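DNA polymerase (Pyrobaculum calidifontis, PDB 5MDN) probably extends DNA strands by adding nucleotides from deoxyribonucleoside triphosphates, as a family B DNA polymerase of a hyperthermophilic archaeon. Local coordinates at residues V546-A549 with K550-I554; W320-P323 with A324-P327. All coordinates share one frame; numbering follows the deposited sequence.

The two contacts are local ones in distant parts of the molecule, their centres about 63 Å apart with no touch between them. Contact 1 closes helix 528-551 and is partly buried: Ala549 and Ile554 are buried, while Glu547, Lys550 and Arg551 lie exposed. Contact 2 is a surface contact, in the bend joining helix 316-320 to helix 326-356, and Trp320 is its buried residue. They share no element of the fold. Backbone bonds shape both, but contact 1 adds mainly apolar and ring packing beside the palm sheet, whereas contact 2 adds a cation-pi pair and a carboxylate gripping the backbone at the start of a helix.

Contact 1: residues V546-A549 with K550-I554; sequences VEYA and KRLGI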
ATOM      1  N   VAL A 546      11.458  28.267 -11.098  1.00 71.68           N
ATOM      2  CA  VAL A 546      12.732  27.952 -11.740  1.00 73.96           C
ATOM      3  C   VAL A 546      13.391  29.223 -12.268  1.00 78.28           C
ATOM      4  O   VAL A 546      14.618  29.368 -12.218  1.00 84.27           O
ATOM      5  CB  VAL A 546      12.557  26.885 -12.841  1.00 71.36           C
ATOM      6  CG1 VAL A 546      11.784  25.686 -12.308  1.00 72.39           C
ATOM      7  CG2 VAL A 546      11.893  27.452 -14.089  1.00 70.44           C
ATOM      8  N   GLU A 547      12.593  30.164 -12.783  1.00 79.32           N
ATOM      9  CA  GLU A 547      13.152  31.425 -13.259  1.00 76.80           C
ATOM     10  C   GLU A 547      13.671  32.267 -12.100  1.00 73.31           C
ATOM     11  O   GLU A 547      14.723  32.907 -12.214  1.00 79.44           O
ATOM     12  CB  GLU A 547      12.105  32.196 -14.063  1.00 78.77           C
ATOM     13  CG  GLU A 547      12.527  33.606 -14.448  1.00 83.35           C
ATOM     14  CD  GLU A 547      13.808  33.636 -15.261  1.00 88.54           C
ATOM     15  OE1 GLU A 547      14.034  32.703 -16.061  1.00 94.07           O
ATOM     16  OE2 GLU A 547      14.594  34.594 -15.098  1.00 90.57           O
ATOM     17  N   TYR A 548      12.951  32.277 -10.975  1.00 67.69           N
ATOM     18  CA  TYR A 548      13.440  32.994  -9.803  1.00 69.06           C
ATOM     19  C   TYR A 548      14.660  32.310  -9.200  1.00 73.24           C
ATOM     20  O   TYR A 548      15.542  32.988  -8.662  1.00 72.71           O
ATOM     21  CB  TYR A 548      12.330  33.125  -8.759  1.00 68.27           C
ATOM     22  CG  TYR A 548      12.713  33.982  -7.572  1.00 67.39           C
ATOM     23  CD1 TYR A 548      12.528  35.359  -7.597  1.00 67.75           C
ATOM     24  CD2 TYR A 548      13.256  33.415  -6.425  1.00 66.57           C
ATOM     25  CE1 TYR A 548      12.876  36.147  -6.516  1.00 67.98           C
ATOM     26  CE2 TYR A 548      13.608  34.195  -5.341  1.00 65.03           C
ATOM     27  CZ  TYR A 548      13.416  35.560  -5.391  1.00 66.51           C
ATOM     28  OH  TYR A 548      13.764  36.340  -4.312  1.00 67.83           O
ATOM     29  N   ALA A 549      14.724  30.978  -9.273  1.00 75.77           N
ATOM     30  CA  ALA A 549      15.895  30.263  -8.771  1.00 74.87           C
ATOM     31  C   ALA A 549      17.154  30.686  -9.515  1.00 73.91           C
ATOM     32  O   ALA A 549      18.235  30.779  -8.924  1.00 75.61           O
ATOM     33  CB  ALA A 549      15.680  28.754  -8.889  1.00 74.86           C
ATOM     34  N   LYS A 550      17.030  30.939 -10.819  1.00 76.48           N
ATOM     35  CA  LYS A 550      18.166  31.370 -11.625  1.00 76.86           C
ATOM     36  C   LYS A 550      18.643  32.759 -11.217  1.00 74.27           C
ATOM     37  O   LYS A 550      19.821  33.088 -11.398  1.00 68.18           O
ATOM     38  CB  LYS A 550      17.755  31.336 -13.094  1.00 78.80           C
ATOM     39  CG  LYS A 550      17.472  29.927 -13.590  1.00 80.88           C
ATOM     40  CD  LYS A 550      17.343  29.857 -15.106  1.00 82.95           C
ATOM     41  CE  LYS A 550      16.890  28.458 -15.513  1.00 84.15           C
ATOM     42  NZ  LYS A 550      16.277  28.428 -16.868  1.00 84.65           N
ATOM     43  N   ARG A 551      17.746  33.586 -10.670  1.00 69.96           N
ATOM     44  CA  ARG A 551      18.166  34.888 -10.168  1.00 75.25           C
ATOM     45  C   ARG A 551      19.080  34.736  -8.962  1.00 77.40           C
ATOM     46  O   ARG A 551      19.872  35.639  -8.673  1.00 85.73           O
ATOM     47  CB  ARG A 551      16.948  35.737  -9.807  1.00 78.08           C
ATOM     48  CG  ARG A 551      16.073  36.106 -10.997  1.00 80.78           C
ATOM     49  CD  ARG A 551      15.009  37.135 -10.626  1.00 84.56           C
ATOM     50  NE  ARG A 551      15.576  38.430 -10.264  1.00 86.49           N
ATOM     51  CZ  ARG A 551      15.778  38.837  -9.015  1.00 86.00           C
ATOM     52  NH1 ARG A 551      15.458  38.050  -7.996  1.00 86.12           N
ATOM     53  NH2 ARG A 551      16.301  40.034  -8.784  1.00 85.74           N
ATOM     54  N   LEU A 552      18.972  33.619  -8.254  1.00 78.64           N
ATOM     55  CA  LEU A 552      19.938  33.231  -7.245  1.00 76.44           C
ATOM     56  C   LEU A 552      20.960  32.289  -7.880  1.00 78.75           C
ATOM     57  O   LEU A 552      20.827  31.877  -9.034  1.00 78.30           O
ATOM     58  CB  LEU A 552      19.243  32.564  -6.058  1.00 76.29           C
ATOM     59  CG  LEU A 552      18.030  33.275  -5.452  1.00 74.04           C
ATOM     60  CD1 LEU A 552      16.757  32.503  -5.757  1.00 74.55           C
ATOM     61  CD2 LEU A 552      18.201  33.452  -3.955  1.00 72.57           C
ATOM     62  N   GLY A 553      21.989  31.943  -7.115  1.00 80.29           N
ATOM     63  CA  GLY A 553      23.015  31.060  -7.631  1.00 81.21           C
ATOM     64  C   GLY A 553      22.639  29.599  -7.478  1.00 82.30           C
ATOM     65  O   GLY A 553      23.412  28.814  -6.919  1.00 86.94           O
ATOM     66  N   ILE A 554      21.465  29.217  -7.976  1.00 81.68           N
ATOM     67  CA  ILE A 554      20.907  27.886  -7.750  1.00 76.60           C
ATOM     68  C   ILE A 554      20.733  27.173  -9.085  1.00 74.04           C
ATOM     69  O   ILE A 554      19.910  27.580  -9.916  1.00 64.17           O
ATOM     70  CB  ILE A 554      19.574  27.954  -6.994  1.00 73.87           C
ATOM     71  CG1 ILE A 554      19.780  28.565  -5.607  1.00 72.26           C
ATOM     72  CG2 ILE A 554      18.950  26.569  -6.886  1.00 75.01           C
ATOM     73  CD1 ILE A 554      18.506  28.707  -4.806  1.00 73.29           C
TER
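Arg551 folds back along the last turn of helix 528-551 toward Tyr548, three residues earlier. Its CB sits 3.3 Å from Tyr548 O, and its CG, placed beside the backbone N (chi1 -65°), packs 3.7 Å from Glu547 O. CD and NE carry the chain onward, and the bend at chi3 (66°) turns the guanidinium toward the tyrosine, where NH1 ends 3.5 Å from Tyr548 CE1. The approach is slanted, the ring and guanidinium planes standing 37° apart. On the far half of the ring Leu552 supplies the second neighbour, its CD1 lying 3.6 Å from Tyr548 CE2. The ring thus has a charged group near CD1 and CE1 and a methyl near CD2 and CE2, both meeting it obliquely, and it also stacks on the ring of Tyr578. With the ring cut back to an alanine here, Arg551 NH1 and Leu552 CD1 would probably lose the surface they lean on, and Tyr578 its stacking mate. Lys550 N bonds Val546 O at 3.2 Å and, weakly, Glu547 O; Arg551 N has weak bonds to both Glu547 O and Tyr548 O, and Leu552 N reaches Ala549 O, also weakly, at 3.0 Å, a mixed pattern that marks the end of the helix. Beyond this point the chain turns back, and Ile554 brings its CB to 4.4 Å from Ala549 CB; both side chains rest on Leu575 of helix 572-583. Gly553 is the centre of an inverse gamma turn, closed by a weak bond of 2.9 Å from Ile554 N to Leu552 O. The arrangement is a helix C-terminal end running through a tight turn into strand 556-560 of the antiparallel sheet of the polymerase palm.

Contact 2: residues W320-P323 with A324-P327; sequences WNDP and AKRP
Arg326 reaches back across the bend and brings its guanidinium over one face of the Trp320 indole, a cation-pi pair. Arg326 CZ stands 4.0 Å from the centroid of the six-membered ring of Trp320, almost straight above it, only 4° off the normal. The two planes are not stacked flat but inclined by 51°, with NH1 as the part that dips toward the ring. Behind it the aliphatic chain follows the same face: Arg326 CG comes to 3.7 Å from Trp320 CE3, and CD lies next to CZ3. The tryptophan backbone also takes part, since Trp320 O sits above a face of the guanidinium, probably a favourable electrostatic neighbour, though the angle is too poor for a hydrogen bond. Asp322 organises the turn between them. With CG anti to the backbone N (chi1 -168°), the carboxylate turns toward the following amides, and OD1 accepts a bond of 3.0 Å from Ala324 N, which meets the oxygen from above the carboxylate plane; side-chain oxygen to the amide two residues on makes this an Asx turn. The carbonyl of the same residue is gripped twice, by Lys325 N at 2.8 Å from Asp322 O and, more weakly, by Arg326 N at 3.0 Å from Asp322 O. Lys325 then runs extended past the carboxylate, its CD and CE beside OD2, but NZ remains 4.3 Å from Asp322 OD2, beyond a salt bridge. That lysine also makes a cation-pi contact with Tyr319. One acidic residue thus serves three successive amides where helix 326-356 is beginning, and its negative charge there would be expected to suit the positive end of the helix dipole, while the arginine charge is probably eased by the indole face and a carbonyl oxygen.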
ATOM      1  N   TRP A 320      16.616 -27.709   6.786  1.00 72.29           N
ATOM      2  CA  TRP A 320      15.722 -28.425   7.690  1.00 74.54           C
ATOM      3  C   TRP A 320      16.081 -29.900   7.818  1.00 77.84           C
ATOM      4  O   TRP A 320      15.968 -30.471   8.908  1.00 74.42           O
ATOM      5  CB  TRP A 320      14.275 -28.272   7.212  1.00 75.94           C
ATOM      6  CG  TRP A 320      13.253 -28.993   8.040  1.00 78.60           C
ATOM      7  CD1 TRP A 320      12.515 -30.076   7.663  1.00 79.44           C
ATOM      8  CD2 TRP A 320      12.847 -28.676   9.378  1.00 78.09           C
ATOM      9  NE1 TRP A 320      11.674 -30.454   8.681  1.00 80.06           N
ATOM     10  CE2 TRP A 320      11.860 -29.611   9.746  1.00 78.36           C
ATOM     11  CE3 TRP A 320      13.227 -27.698  10.302  1.00 76.29           C
ATOM     12  CZ2 TRP A 320      11.244 -29.595  10.996  1.00 77.21           C
ATOM     13  CZ3 TRP A 320      12.611 -27.681  11.542  1.00 73.82           C
ATOM     14  CH2 TRP A 320      11.631 -28.623  11.876  1.00 76.39           C
ATOM     15  N   ASN A 321      16.506 -30.534   6.724  1.00 81.38           N
ATOM     16  CA  ASN A 321      16.909 -31.934   6.736  1.00 82.01           C
ATOM     17  C   ASN A 321      18.367 -32.122   7.141  1.00 83.62           C
ATOM     18  O   ASN A 321      18.931 -33.201   6.916  1.00 85.18           O
ATOM     19  CB  ASN A 321      16.658 -32.572   5.366  1.00 81.01           C
ATOM     20  CG  ASN A 321      15.285 -32.246   4.811  1.00 78.76           C
ATOM     21  OD1 ASN A 321      15.155 -31.743   3.697  1.00 73.37           O
ATOM     22  ND2 ASN A 321      14.250 -32.541   5.589  1.00 81.67           N
ATOM     23  N   ASP A 322      18.985 -31.106   7.734  1.00 79.94           N
ATOM     24  CA  ASP A 322      20.391 -31.156   8.127  1.00 80.99           C
ATOM     25  C   ASP A 322      20.502 -30.617   9.545  1.00 83.09           C
ATOM     26  O   ASP A 322      20.388 -29.389   9.745  1.00 88.28           O
ATOM     27  CB  ASP A 322      21.256 -30.351   7.159  1.00 84.02           C
ATOM     28  CG  ASP A 322      22.746 -30.597   7.350  1.00 88.34           C
ATOM     29  OD1 ASP A 322      23.165 -30.977   8.463  1.00 87.95           O
ATOM     30  OD2 ASP A 322      23.504 -30.409   6.374  1.00 94.07           O
ATOM     31  N   PRO A 323      20.710 -31.474  10.548  1.00 86.28           N
ATOM     32  CA  PRO A 323      20.792 -30.980  11.933  1.00 84.53           C
ATOM     33  C   PRO A 323      21.918 -29.989  12.171  1.00 83.11           C
ATOM     34  O   PRO A 323      21.893 -29.284  13.187  1.00 80.52           O
ATOM     35  CB  PRO A 323      21.000 -32.264  12.748  1.00 87.08           C
ATOM     36  CG  PRO A 323      20.407 -33.344  11.902  1.00 87.59           C
ATOM     37  CD  PRO A 323      20.703 -32.946  10.482  1.00 86.38           C
ATOM     38  N   ALA A 324      22.909 -29.915  11.279  1.00 81.03           N
ATOM     39  CA  ALA A 324      23.921 -28.871  11.396  1.00 84.49           C
ATOM     40  C   ALA A 324      23.374 -27.508  10.993  1.00 87.73           C
ATOM     41  O   ALA A 324      23.796 -26.484  11.543  1.00 85.41           O
ATOM     42  CB  ALA A 324      25.143 -29.228  10.548  1.00 83.12           C
ATOM     43  N   LYS A 325      22.442 -27.474  10.041  1.00 86.09           N
ATOM     44  CA  LYS A 325      21.925 -26.228   9.492  1.00 83.85           C
ATOM     45  C   LYS A 325      20.589 -25.810  10.096  1.00 84.90           C
ATOM     46  O   LYS A 325      20.109 -24.711   9.796  1.00 90.96           O
ATOM     47  CB  LYS A 325      21.771 -26.350   7.973  1.00 82.30           C
ATOM     48  CG  LYS A 325      23.059 -26.670   7.238  1.00 79.96           C
ATOM     49  CD  LYS A 325      22.833 -26.692   5.735  1.00 77.78           C
ATOM     50  CE  LYS A 325      24.123 -26.973   4.985  1.00 76.23           C
ATOM     51  NZ  LYS A 325      23.880 -27.170   3.530  1.00 76.96           N
ATOM     52  N   ARG A 326      19.979 -26.655  10.933  1.00 87.54           N
ATOM     53  CA  ARG A 326      18.705 -26.279  11.547  1.00 84.04           C
ATOM     54  C   ARG A 326      18.851 -25.116  12.524  1.00 84.88           C
ATOM     55  O   ARG A 326      18.029 -24.184  12.460  1.00 85.01           O
ATOM     56  CB  ARG A 326      18.059 -27.503  12.206  1.00 81.13           C
ATOM     57  CG  ARG A 326      16.552 -27.614  11.965  1.00 78.43           C
ATOM     58  CD  ARG A 326      15.917 -28.660  12.875  1.00 77.25           C
ATOM     59  NE  ARG A 326      16.128 -30.028  12.407  1.00 79.21           N
ATOM     60  CZ  ARG A 326      15.160 -30.931  12.277  1.00 76.91           C
ATOM     61  NH1 ARG A 326      13.913 -30.620  12.594  1.00 76.33           N
ATOM     62  NH2 ARG A 326      15.440 -32.154  11.846  1.00 79.59           N
ATOM     63  N   PRO A 327      19.828 -25.093  13.443  1.00 80.69           N
ATOM     64  CA  PRO A 327      19.896 -23.968  14.393  1.00 84.73           C
ATOM     65  C   PRO A 327      20.142 -22.620  13.736  1.00 88.45           C
ATOM     66  O   PRO A 327      19.808 -21.590  14.334  1.00 84.70           O
ATOM     67  CB  PRO A 327      21.056 -24.357  15.320  1.00 85.52           C
ATOM     68  CG  PRO A 327      21.868 -25.312  14.527  1.00 84.83           C
ATOM     69  CD  PRO A 327      20.874 -26.091  13.729  1.00 83.47           C
TER